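Putative sulfatase yidJ (Bacteroides fragilis, PDB 2QZU) probably hydrolyses sulfate esters, such as aryl sulfates, as a metal-dependent member of the sulfatase family. Local coordinates at residues P78-L83 with I130-L135; P74-A79 with T311-I316; E204-I209 with V290-E295; F32-Q37 with A223-M228. All blocks are in the same frame, centred on the assembly; numbering follows the deposited sequence.

Contact 1 of 4, residues P78-L83 with I130-L135; sequences PARGML and IGKWHL
Arg-80 and Leu-135 carry a buried helix-to-loop contact, in which the middle of helix 76-85 packs on the chain that leaves strand 126-130 of the central sheet and turns a corner at Gly-131. No direct hydrogen bond spans the two segments. The Arg-80 side chain, extended from CG to NE, meets the extended side chain of Lys-132 at about a right angle, and Lys-132 CD lies over one face of the guanidinium, 3.6 Å from Arg-80 NH2. Two like charges thus come near each other, Arg-80 NH2 and Lys-132 NZ being 4.1 Å apart; both make salt bridges to the same atom, Asp-36 OD2, which holds the two groups together. Further back along the side chain, Arg-80 CD rests 3.5 Å from Trp-133 O. That carbonyl is joined to the guanidinium through a water in the guanidinium plane, which accepts from Arg-80 NH1 (3.0 Å) and donates to Trp-133 O (3.0 Å). Leu-135 supplies the apolar half: its CD1 touches Arg-80 CB at 4.0 Å while CD2 approaches Gly-81 N at 3.6 Å, and CD1 also lies over a face of the Trp-133 indole. Around the contact, His-134 ND1 bonds to Ser-76 OG at the head of the same helix, Arg-80 also packs on Met-34 of strand 29-35, and the backbone of Ile-130 pairs with strand 222-228.

Contact 2 of 4, residues P74-A79 with T311-I316; sequences PVSSPA and TSDHGI
His-314 and Asp-313 pack against the chain that enters helix 76-85, with no hydrogen bond between the segments. His-314 CB sits 3.6 Å from Pro-74 CA. Its ring lies obliquely against the Val-75/Ser-76 peptide, CD2 being 3.5 Å from Ser-76 N. The carboxylate oxygen Asp-313 OD2 comes 3.4 Å from Ser-76 CA and 3.7 Å from Ser-76 OG; the latter approach is not a hydrogen bond, the hydroxyl being taken up by His-134 ND1 and Arg-80 NE. Asp-313 O lies 3.5 Å from the methyl of Ala-79. Both Asp-313 and His-314 hold CG in the crowded position between backbone N and carbonyl carbon (chi1 55° and 60°), and Asp-313 OD1 ends up 3.6 Å above one face of the imidazole. The run Ser-Ser-Pro-Ala-Arg from Ser-76 to Arg-80 matches the sulfatase signature, in which Ser-76 is predicted to mature to 3-oxoalanine; in this structure it is an unmodified serine, one residue after the N-cap position of Val-75. A second layer fixes the groups. The imidazole is set by its ND1, which donates to Gly-315 O at 2.8 Å and 170°, in the ring plane and on a carbonyl lone pair. Asp-313 OD1 accepts from Gln-37 N, and Asp-313 O from Ser-71 OG. Ser-312, one residue earlier, bonds through OG to Ala-35 O at the end of strand 29-35.

Contact 3 of 4, residues E204-I209 with V290-E295; sequences EASKAI and VGRIIE
The Arg-292 guanidinium has Ala-205 over one face and Ser-206 OG at its edge, close to its plane, with Ile-209 CD1 approaching obliquely. This flat group bridges two nearly parallel helices, 200-213 and 267-299, whose segments run 9.0 Å apart at an angle of only 7° and lie side by side on the central sheet of the alkaline-phosphatase-like sulfatase fold. The one hydrogen bond across the pair is Arg-292 NH2 to Ser-206 OG, short at 2.7 Å and fairly straight at 165°. It is set up by a bend in the arginine: CG stands anti to the carbonyl carbon, but chi3 of 58° turns NE aside, so that the chain folds instead of running straight out. Ala-205 CB lies 3.7 Å from Arg-292 NH1. That nitrogen is also bonded to Asn-289 OD1 and Glu-202 O, and Ser-206 OG in turn bonds to Glu-202 O, which ties the arginine and the serine to the same backbone carbonyl. Below the polar bridge the interface is apolar. Ile-293 reaches across with its CG1-CD1 branch: CG1 is 4.1 Å from Ala-205 CB, and CD1 is 4.1 Å from Ala-208 CB, so two alanines one turn apart present small surfaces to a single isoleucine. Ile-209 answers from the other helix and crosses Arg-292 at about a right angle. Its CD1 meets both the polar and the aliphatic parts of the arginine residue, lying 3.8 Å from Arg-292 O and 4.0 Å from Arg-292 CB.

Contact 4 of 4, residues F32-Q37 with A223-M228; sequences FIMADQ and ALVVSM
Phe-32 to Asp-36 and Leu-224 to Met-228 are joined by five backbone hydrogen bonds in the regular alternation of parallel strands, their directions differing by 8°. Phe-32 N donates to Leu-224 O (2.8 Å), Phe-32 O accepts from Val-226 N, and Val-226 O receives Met-34 N (3.0 Å). Met-34 O then accepts from Met-228 N, and the last bond, Asp-36 N to Met-228 O (2.9 Å), extends the pairing just past the end of strand 29-35. Four of the five acceptors also receive a CA-H contact, as where Val-225 CA lies 3.2 Å from Phe-32 O. Among side chains, the methyl CE of selenomethionine Met-34 meets Val-225 CG1 at 3.7 Å, and its CG lies 3.9 Å from Ser-227 OG. That hydroxyl is buried yet satisfied, bonded to both Lys-132 O and Arg-80 NH1. The Asp-36 carboxylate is likewise buried, and its OD2 forms salt bridges with Arg-80 NH2 and Lys-132 NZ. The residues Phe-32, Met-34, Val-225 and Ser-227 face helix 76-85 and Tyr-129, whereas Val-226 and Met-228, on the other face, pack on helix 200-213; strands 126-130 and 306-311 flank the pair within the sheet.

Contact 4 is the hub of the set, a strand pair at the middle of the sheet, with contact 1 on the face with helix 76-85, contact 3 on the opposite face, and contact 2 where strands 29-35 and 306-311 end. Contacts 1 and 2, centres 9 Å apart, share the start of helix 76-85, site of the predicted 3-oxoalanine, Ser-76, and meet again in a probable hydrogen bond from Ser-77 OG to His-134 O (2.9 Å). Asp-36 of contact 4 enters that region: its OD2 forms a salt bridge with Arg-80 NH2 (2.8 Å), while Asp-313 OD2, a like-charged oxygen, is brought within 2.7 Å of Asp-36 OD2, consistent with the family's metal site. Contact 3 is structural packing, about 20 Å from contact 1 between centres.

Contact 1 of 4, residues P78-L83 with I130-L135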
loop_
_atom_site.group_PDB
_atom_site.type_symbol
_atom_site.label_atom_id
_atom_site.label_comp_id
_atom_site.label_asym_id
_atom_site.label_seq_id
_atom_site.Cartn_x
_atom_site.Cartn_y
_atom_site.Cartn_z
ATOM N N PRO A 78 16.247 17.410 -3.296
ATOM C CA PRO A 78 16.701 18.799 -3.180
ATOM C C PRO A 78 17.373 19.078 -1.840
ATOM O O PRO A 78 18.437 19.703 -1.789
ATOM C CB PRO A 78 15.411 19.599 -3.365
ATOM C CG PRO A 78 14.628 18.741 -4.321
ATOM C CD PRO A 78 14.842 17.350 -3.742
ATOM N N ALA A 79 16.758 18.613 -0.755
ATOM C CA ALA A 79 17.324 18.840 0.569
ATOM C C ALA A 79 18.684 18.154 0.704
ATOM O O ALA A 79 19.638 18.754 1.188
ATOM C CB ALA A 79 16.367 18.340 1.655
ATOM N N ARG A 80 18.768 16.899 0.274
ATOM C CA ARG A 80 20.021 16.151 0.354
ATOM C C ARG A 80 21.085 16.784 -0.538
ATOM O O ARG A 80 22.269 16.791 -0.197
ATOM C CB ARG A 80 19.780 14.688 -0.044
ATOM C CG ARG A 80 18.821 13.976 0.912
ATOM C CD ARG A 80 18.219 12.714 0.315
ATOM N NE ARG A 80 17.268 12.098 1.235
ATOM C CZ ARG A 80 17.608 11.395 2.312
ATOM N NH1 ARG A 80 18.886 11.206 2.615
ATOM N NH2 ARG A 80 16.667 10.890 3.093
ATOM N N GLY A 81 20.648 17.329 -1.670
ATOM C CA GLY A 81 21.566 17.975 -2.593
ATOM C C GLY A 81 22.178 19.223 -1.980
ATOM O O GLY A 81 23.349 19.536 -2.213
HETATM N N MSE A 82 21.377 19.940 -1.200
HETATM C CA MSE A 82 21.838 21.146 -0.525
HETATM C C MSE A 82 22.806 20.753 0.583
HETATM O O MSE A 82 23.826 21.407 0.792
HETATM C CB MSE A 82 20.647 21.909 0.063
HETATM C CG MSE A 82 19.955 22.808 -0.941
HETATM SE SE MSE A 82 18.099 23.167 -0.507
HETATM C CE MSE A 82 17.329 22.602 -2.178
ATOM N N LEU A 83 22.482 19.679 1.294
ATOM C CA LEU A 83 23.338 19.209 2.374
ATOM C C LEU A 83 24.723 18.829 1.861
ATOM O O LEU A 83 25.737 19.257 2.406
ATOM C CB LEU A 83 22.717 17.990 3.060
ATOM C CG LEU A 83 23.648 17.267 4.041
ATOM C CD1 LEU A 83 23.981 18.188 5.210
ATOM C CD2 LEU A 83 22.977 15.997 4.536
ATOM N N ILE A 130 25.600 4.632 4.911
ATOM C CA ILE A 130 24.648 3.531 4.988
ATOM C C ILE A 130 23.232 4.087 4.867
ATOM O O ILE A 130 22.864 5.002 5.599
ATOM C CB ILE A 130 24.767 2.792 6.349
ATOM C CG1 ILE A 130 26.193 2.274 6.548
ATOM C CG2 ILE A 130 23.768 1.645 6.414
ATOM C CD1 ILE A 130 26.452 1.748 7.948
ATOM N N GLY A 131 22.444 3.553 3.939
ATOM C CA GLY A 131 21.076 4.026 3.813
ATOM C C GLY A 131 20.689 4.679 2.505
ATOM O O GLY A 131 21.291 4.426 1.461
ATOM N N LYS A 132 19.673 5.533 2.580
ATOM C CA LYS A 132 19.127 6.242 1.428
ATOM C C LYS A 132 20.010 7.399 0.967
ATOM O O LYS A 132 20.390 8.258 1.761
ATOM C CB LYS A 132 17.730 6.759 1.785
ATOM C CG LYS A 132 17.039 7.547 0.695
ATOM C CD LYS A 132 15.671 8.012 1.169
ATOM C CE LYS A 132 15.021 8.921 0.142
ATOM N NZ LYS A 132 13.720 9.453 0.633
ATOM N N TRP A 133 20.319 7.411 -0.328
ATOM C CA TRP A 133 21.162 8.441 -0.948
ATOM C C TRP A 133 20.280 9.419 -1.735
ATOM O O TRP A 133 20.337 10.636 -1.539
ATOM C CB TRP A 133 22.166 7.749 -1.882
ATOM C CG TRP A 133 23.083 8.643 -2.666
ATOM C CD1 TRP A 133 23.204 8.697 -4.027
ATOM C CD2 TRP A 133 24.063 9.548 -2.140
ATOM N NE1 TRP A 133 24.204 9.576 -4.380
ATOM C CE2 TRP A 133 24.748 10.111 -3.240
ATOM C CE3 TRP A 133 24.432 9.935 -0.843
ATOM C CZ2 TRP A 133 25.783 11.044 -3.087
ATOM C CZ3 TRP A 133 25.466 10.866 -0.687
ATOM C CH2 TRP A 133 26.126 11.408 -1.808
ATOM N N HIS A 134 19.466 8.857 -2.627
ATOM C CA HIS A 134 18.525 9.592 -3.473
ATOM C C HIS A 134 19.093 10.837 -4.160
ATOM O O HIS A 134 18.466 11.893 -4.148
ATOM C CB HIS A 134 17.283 9.991 -2.664
ATOM C CG HIS A 134 16.065 10.221 -3.507
ATOM N ND1 HIS A 134 14.916 10.807 -3.014
ATOM C CD2 HIS A 134 15.809 9.935 -4.805
ATOM C CE1 HIS A 134 14.010 10.869 -3.972
ATOM N NE2 HIS A 134 14.526 10.345 -5.072
ATOM N N LEU A 135 20.276 10.712 -4.757
ATOM C CA LEU A 135 20.881 11.843 -5.449
ATOM C C LEU A 135 21.360 11.494 -6.861
ATOM O O LEU A 135 22.109 12.256 -7.476
ATOM C CB LEU A 135 22.036 12.414 -4.615
ATOM C CG LEU A 135 21.591 13.302 -3.446
ATOM C CD1 LEU A 135 22.769 13.558 -2.515
ATOM C CD2 LEU A 135 21.023 14.618 -3.988
HETATM O O HOH W 1 21.373 11.781 0.998
#

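Contact 2 of 4, residues P74-A79 with T311-I316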
loop_
_atom_site.group_PDB
_atom_site.type_symbol
_atom_site.label_atom_id
_atom_site.label_comp_id
_atom_site.label_asym_id
_atom_site.label_seq_id
_atom_site.Cartn_x
_atom_site.Cartn_y
_atom_site.Cartn_z
ATOM N N PRO A 74 11.961 21.623 1.554
ATOM C CA PRO A 74 11.476 20.376 2.154
ATOM C C PRO A 74 11.013 19.259 1.220
ATOM O O PRO A 74 9.836 18.908 1.187
ATOM C CB PRO A 74 10.382 20.866 3.098
ATOM C CG PRO A 74 9.791 22.005 2.335
ATOM C CD PRO A 74 11.014 22.727 1.797
ATOM N N VAL A 75 11.968 18.715 0.468
ATOM C CA VAL A 75 11.760 17.620 -0.474
ATOM C C VAL A 75 13.047 16.793 -0.419
ATOM O O VAL A 75 14.139 17.351 -0.284
ATOM C CB VAL A 75 11.541 18.139 -1.907
ATOM C CG1 VAL A 75 11.345 16.969 -2.859
ATOM C CG2 VAL A 75 10.329 19.053 -1.940
ATOM N N SER A 76 12.920 15.474 -0.534
ATOM C CA SER A 76 14.075 14.581 -0.426
ATOM C C SER A 76 15.365 14.923 -1.184
ATOM O O SER A 76 16.341 15.373 -0.582
ATOM C CB SER A 76 13.656 13.145 -0.756
ATOM O OG SER A 76 14.749 12.254 -0.573
ATOM N N SER A 77 15.390 14.705 -2.493
ATOM C CA SER A 77 16.607 14.978 -3.250
ATOM C C SER A 77 17.125 16.407 -3.121
ATOM O O SER A 77 18.315 16.612 -2.864
ATOM C CB SER A 77 16.407 14.621 -4.723
ATOM O OG SER A 77 16.022 13.266 -4.842
ATOM N N PRO A 78 16.247 17.410 -3.296
ATOM C CA PRO A 78 16.701 18.799 -3.180
ATOM C C PRO A 78 17.373 19.078 -1.840
ATOM O O PRO A 78 18.437 19.703 -1.789
ATOM C CB PRO A 78 15.411 19.599 -3.365
ATOM C CG PRO A 78 14.628 18.741 -4.321
ATOM C CD PRO A 78 14.842 17.350 -3.742
ATOM N N ALA A 79 16.758 18.613 -0.755
ATOM C CA ALA A 79 17.324 18.840 0.569
ATOM C C ALA A 79 18.684 18.154 0.704
ATOM O O ALA A 79 19.638 18.754 1.188
ATOM C CB ALA A 79 16.367 18.340 1.655
ATOM N N THR A 311 19.171 14.442 12.515
ATOM C CA THR A 311 18.341 15.420 11.831
ATOM C C THR A 311 17.470 14.747 10.767
ATOM O O THR A 311 17.348 13.520 10.738
ATOM C CB THR A 311 19.243 16.523 11.207
ATOM O OG1 THR A 311 18.435 17.597 10.712
ATOM C CG2 THR A 311 20.084 15.949 10.086
ATOM N N SER A 312 16.854 15.545 9.903
ATOM C CA SER A 312 15.982 15.011 8.860
ATOM C C SER A 312 15.969 15.954 7.667
ATOM O O SER A 312 16.278 17.137 7.803
ATOM C CB SER A 312 14.560 14.837 9.403
ATOM O OG SER A 312 13.702 14.244 8.438
ATOM N N ASP A 313 15.612 15.429 6.498
ATOM C CA ASP A 313 15.576 16.246 5.294
ATOM C C ASP A 313 14.332 17.124 5.208
ATOM O O ASP A 313 14.341 18.147 4.527
ATOM C CB ASP A 313 15.715 15.364 4.040
ATOM C CG ASP A 313 14.678 14.246 3.965
ATOM O OD1 ASP A 313 14.035 13.919 4.983
ATOM O OD2 ASP A 313 14.520 13.671 2.867
ATOM N N HIS A 314 13.270 16.724 5.902
ATOM C CA HIS A 314 12.019 17.483 5.919
ATOM C C HIS A 314 10.959 16.830 6.796
ATOM O O HIS A 314 11.106 15.680 7.217
ATOM C CB HIS A 314 11.460 17.648 4.498
ATOM C CG HIS A 314 11.164 16.356 3.806
ATOM N ND1 HIS A 314 10.089 15.556 4.133
ATOM C CD2 HIS A 314 11.812 15.717 2.800
ATOM C CE1 HIS A 314 10.089 14.482 3.363
ATOM N NE2 HIS A 314 11.125 14.557 2.544
ATOM N N GLY A 315 9.901 17.590 7.076
ATOM C CA GLY A 315 8.802 17.088 7.879
ATOM C C GLY A 315 7.704 16.534 6.985
ATOM O O GLY A 315 7.986 15.991 5.915
ATOM N N ILE A 316 6.452 16.682 7.412
ATOM C CA ILE A 316 5.320 16.172 6.642
ATOM C C ILE A 316 4.020 16.823 7.130
ATOM O O ILE A 316 3.860 17.082 8.326
ATOM C CB ILE A 316 5.222 14.617 6.792
ATOM C CG1 ILE A 316 4.193 14.051 5.818
ATOM C CG2 ILE A 316 4.859 14.241 8.226
ATOM C CD1 ILE A 316 4.638 14.103 4.386
#

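Contact 3 of 4, residues E204-I209 with V290-E295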
loop_
_atom_site.group_PDB
_atom_site.type_symbol
_atom_site.label_atom_id
_atom_site.label_comp_id
_atom_site.label_asym_id
_atom_site.label_seq_id
_atom_site.Cartn_x
_atom_site.Cartn_y
_atom_site.Cartn_z
ATOM N N GLU A 204 20.355 -1.251 9.161
ATOM C CA GLU A 204 21.264 -0.124 9.050
ATOM C C GLU A 204 22.022 0.123 10.346
ATOM O O GLU A 204 23.227 0.362 10.323
ATOM C CB GLU A 204 20.483 1.114 8.608
ATOM C CG GLU A 204 20.083 1.027 7.142
ATOM C CD GLU A 204 18.821 1.797 6.807
ATOM O OE1 GLU A 204 18.328 2.552 7.673
ATOM O OE2 GLU A 204 18.325 1.644 5.668
ATOM N N ALA A 205 21.328 0.058 11.477
ATOM C CA ALA A 205 21.981 0.259 12.762
ATOM C C ALA A 205 22.991 -0.865 13.011
ATOM O O ALA A 205 24.060 -0.633 13.575
ATOM C CB ALA A 205 20.942 0.305 13.887
ATOM N N SER A 206 22.660 -2.083 12.588
ATOM C CA SER A 206 23.580 -3.201 12.770
ATOM C C SER A 206 24.849 -3.008 11.949
ATOM O O SER A 206 25.947 -3.298 12.421
ATOM C CB SER A 206 22.918 -4.523 12.385
ATOM O OG SER A 206 21.923 -4.868 13.326
ATOM N N LYS A 207 24.705 -2.511 10.722
ATOM C CA LYS A 207 25.871 -2.286 9.873
ATOM C C LYS A 207 26.676 -1.089 10.382
ATOM O O LYS A 207 27.900 -1.055 10.250
ATOM C CB LYS A 207 25.448 -2.049 8.419
ATOM C CG LYS A 207 24.679 -3.207 7.787
ATOM C CD LYS A 207 25.439 -4.532 7.854
ATOM C CE LYS A 207 26.697 -4.519 6.996
ATOM N NZ LYS A 207 27.392 -5.841 7.002
ATOM N N ALA A 208 25.990 -0.106 10.961
ATOM C CA ALA A 208 26.672 1.070 11.501
ATOM C C ALA A 208 27.507 0.647 12.707
ATOM O O ALA A 208 28.604 1.157 12.921
ATOM C CB ALA A 208 25.657 2.132 11.914
ATOM N N ILE A 209 26.978 -0.291 13.489
ATOM C CA ILE A 209 27.679 -0.794 14.666
ATOM C C ILE A 209 28.948 -1.529 14.238
ATOM O O ILE A 209 30.010 -1.345 14.830
ATOM C CB ILE A 209 26.750 -1.718 15.495
ATOM C CG1 ILE A 209 25.656 -0.865 16.148
ATOM C CG2 ILE A 209 27.547 -2.479 16.548
ATOM C CD1 ILE A 209 24.600 -1.659 16.890
ATOM N N VAL A 290 18.659 4.274 16.882
ATOM C CA VAL A 290 19.620 5.357 17.055
ATOM C C VAL A 290 20.318 5.055 18.384
ATOM O O VAL A 290 21.526 5.243 18.527
ATOM C CB VAL A 290 18.928 6.737 17.143
ATOM C CG1 VAL A 290 19.917 7.788 17.641
ATOM C CG2 VAL A 290 18.395 7.138 15.768
ATOM N N GLY A 291 19.542 4.567 19.348
ATOM C CA GLY A 291 20.089 4.222 20.650
ATOM C C GLY A 291 21.165 3.154 20.541
ATOM O O GLY A 291 22.163 3.185 21.266
ATOM N N ARG A 292 20.965 2.202 19.634
ATOM C CA ARG A 292 21.936 1.130 19.427
ATOM C C ARG A 292 23.259 1.698 18.908
ATOM O O ARG A 292 24.339 1.275 19.324
ATOM C CB ARG A 292 21.392 0.114 18.425
ATOM C CG ARG A 292 20.157 -0.643 18.888
ATOM C CD ARG A 292 19.666 -1.552 17.770
ATOM N NE ARG A 292 20.694 -2.501 17.355
ATOM C CZ ARG A 292 20.715 -3.117 16.175
ATOM N NH1 ARG A 292 19.762 -2.878 15.281
ATOM N NH2 ARG A 292 21.680 -3.981 15.891
ATOM N N ILE A 293 23.171 2.658 17.990
ATOM C CA ILE A 293 24.371 3.278 17.426
ATOM C C ILE A 293 25.129 4.069 18.488
ATOM O O ILE A 293 26.357 3.978 18.589
ATOM C CB ILE A 293 24.005 4.211 16.246
ATOM C CG1 ILE A 293 23.350 3.392 15.127
ATOM C CG2 ILE A 293 25.258 4.923 15.724
ATOM C CD1 ILE A 293 22.768 4.241 13.996
ATOM N N ILE A 294 24.400 4.841 19.288
ATOM C CA ILE A 294 25.022 5.630 20.341
ATOM C C ILE A 294 25.732 4.703 21.322
ATOM O O ILE A 294 26.852 4.980 21.750
ATOM C CB ILE A 294 23.975 6.463 21.113
ATOM C CG1 ILE A 294 23.296 7.455 20.168
ATOM C CG2 ILE A 294 24.639 7.196 22.272
ATOM C CD1 ILE A 294 24.253 8.354 19.418
ATOM N N GLU A 295 25.080 3.595 21.664
ATOM C CA GLU A 295 25.662 2.634 22.597
ATOM C C GLU A 295 26.968 2.063 22.056
ATOM O O GLU A 295 27.911 1.836 22.813
ATOM C CB GLU A 295 24.678 1.493 22.876
ATOM C CG GLU A 295 25.164 0.508 23.927
ATOM C CD GLU A 295 24.152 -0.583 24.218
ATOM O OE1 GLU A 295 23.011 -0.251 24.605
ATOM O OE2 GLU A 295 24.497 -1.775 24.065
#

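Contact 4 of 4, residues F32-Q37 with A223-M228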
loop_
_atom_site.group_PDB
_atom_site.type_symbol
_atom_site.label_atom_id
_atom_site.label_comp_id
_atom_site.label_asym_id
_atom_site.label_seq_id
_atom_site.Cartn_x
_atom_site.Cartn_y
_atom_site.Cartn_z
ATOM N N PHE A 32 26.778 11.170 11.376
ATOM C CA PHE A 32 25.639 11.942 10.912
ATOM C C PHE A 32 24.463 11.004 10.700
ATOM O O PHE A 32 24.459 10.189 9.771
ATOM C CB PHE A 32 26.029 12.638 9.605
ATOM C CG PHE A 32 25.055 13.682 9.140
ATOM C CD1 PHE A 32 23.834 13.324 8.577
ATOM C CD2 PHE A 32 25.391 15.030 9.214
ATOM C CE1 PHE A 32 22.958 14.303 8.089
ATOM C CE2 PHE A 32 24.530 16.010 8.733
ATOM C CZ PHE A 32 23.313 15.647 8.166
ATOM N N ILE A 33 23.474 11.111 11.576
ATOM C CA ILE A 33 22.296 10.264 11.495
ATOM C C ILE A 33 21.085 11.075 11.076
ATOM O O ILE A 33 20.846 12.165 11.592
ATOM C CB ILE A 33 21.988 9.607 12.856
ATOM C CG1 ILE A 33 23.209 8.823 13.342
ATOM C CG2 ILE A 33 20.785 8.669 12.721
ATOM C CD1 ILE A 33 23.043 8.244 14.727
HETATM N N MSE A 34 20.330 10.551 10.121
HETATM C CA MSE A 34 19.130 11.237 9.683
HETATM C C MSE A 34 18.054 10.217 9.374
HETATM O O MSE A 34 18.339 9.092 8.971
HETATM C CB MSE A 34 19.409 12.118 8.458
HETATM C CG MSE A 34 19.856 11.386 7.213
HETATM SE SE MSE A 34 20.140 12.626 5.738
HETATM C CE MSE A 34 21.877 12.014 5.140
ATOM N N ALA A 35 16.814 10.615 9.613
ATOM C CA ALA A 35 15.666 9.767 9.360
ATOM C C ALA A 35 14.806 10.610 8.441
ATOM O O ALA A 35 14.511 11.764 8.743
ATOM C CB ALA A 35 14.931 9.467 10.662
ATOM N N ASP A 36 14.417 10.037 7.311
ATOM C CA ASP A 36 13.626 10.760 6.334
ATOM C C ASP A 36 12.204 11.096 6.795
ATOM O O ASP A 36 11.543 10.301 7.465
ATOM C CB ASP A 36 13.595 9.943 5.032
ATOM C CG ASP A 36 13.066 10.730 3.856
ATOM O OD1 ASP A 36 11.847 10.995 3.812
ATOM O OD2 ASP A 36 13.876 11.087 2.973
ATOM N N GLN A 37 11.751 12.299 6.448
ATOM C CA GLN A 37 10.392 12.737 6.755
ATOM C C GLN A 37 10.050 12.773 8.245
ATOM O O GLN A 37 8.921 12.465 8.638
ATOM C CB GLN A 37 9.419 11.826 6.006
ATOM C CG GLN A 37 8.021 12.375 5.814
ATOM C CD GLN A 37 7.390 11.834 4.547
ATOM O OE1 GLN A 37 7.883 12.084 3.445
ATOM N NE2 GLN A 37 6.305 11.087 4.694
ATOM N N ALA A 223 34.139 9.358 9.434
ATOM C CA ALA A 223 32.873 10.048 9.238
ATOM C C ALA A 223 31.919 8.980 8.727
ATOM O O ALA A 223 32.227 8.273 7.766
ATOM C CB ALA A 223 33.014 11.171 8.204
ATOM N N LEU A 224 30.772 8.849 9.381
ATOM C CA LEU A 224 29.783 7.864 8.972
ATOM C C LEU A 224 28.410 8.506 8.889
ATOM O O LEU A 224 27.999 9.238 9.791
ATOM C CB LEU A 224 29.732 6.697 9.971
ATOM C CG LEU A 224 28.604 5.668 9.786
ATOM C CD1 LEU A 224 28.891 4.809 8.564
ATOM C CD2 LEU A 224 28.483 4.785 11.029
ATOM N N VAL A 225 27.712 8.250 7.793
ATOM C CA VAL A 225 26.361 8.757 7.628
ATOM C C VAL A 225 25.435 7.549 7.695
ATOM O O VAL A 225 25.705 6.519 7.076
ATOM C CB VAL A 225 26.143 9.445 6.255
ATOM C CG1 VAL A 225 24.669 9.794 6.086
ATOM C CG2 VAL A 225 27.000 10.695 6.144
ATOM N N VAL A 226 24.365 7.664 8.471
ATOM C CA VAL A 226 23.375 6.602 8.572
ATOM C C VAL A 226 22.075 7.307 8.187
ATOM O O VAL A 226 21.552 8.119 8.945
ATOM C CB VAL A 226 23.276 6.033 10.006
ATOM C CG1 VAL A 226 22.259 4.906 10.046
ATOM C CG2 VAL A 226 24.638 5.520 10.456
ATOM N N SER A 227 21.585 7.002 6.989
ATOM C CA SER A 227 20.382 7.616 6.439
ATOM C C SER A 227 19.209 6.635 6.441
ATOM O O SER A 227 19.060 5.826 5.522
ATOM C CB SER A 227 20.683 8.090 5.012
ATOM O OG SER A 227 19.558 8.695 4.404
HETATM N N MSE A 228 18.374 6.720 7.474
HETATM C CA MSE A 228 17.225 5.825 7.612
HETATM C C MSE A 228 16.003 6.339 6.864
HETATM O O MSE A 228 15.803 7.547 6.741
HETATM C CB MSE A 228 16.892 5.641 9.091
HETATM C CG MSE A 228 18.029 5.024 9.893
HETATM SE SE MSE A 228 17.629 5.001 11.791
HETATM C CE MSE A 228 19.175 4.004 12.409
#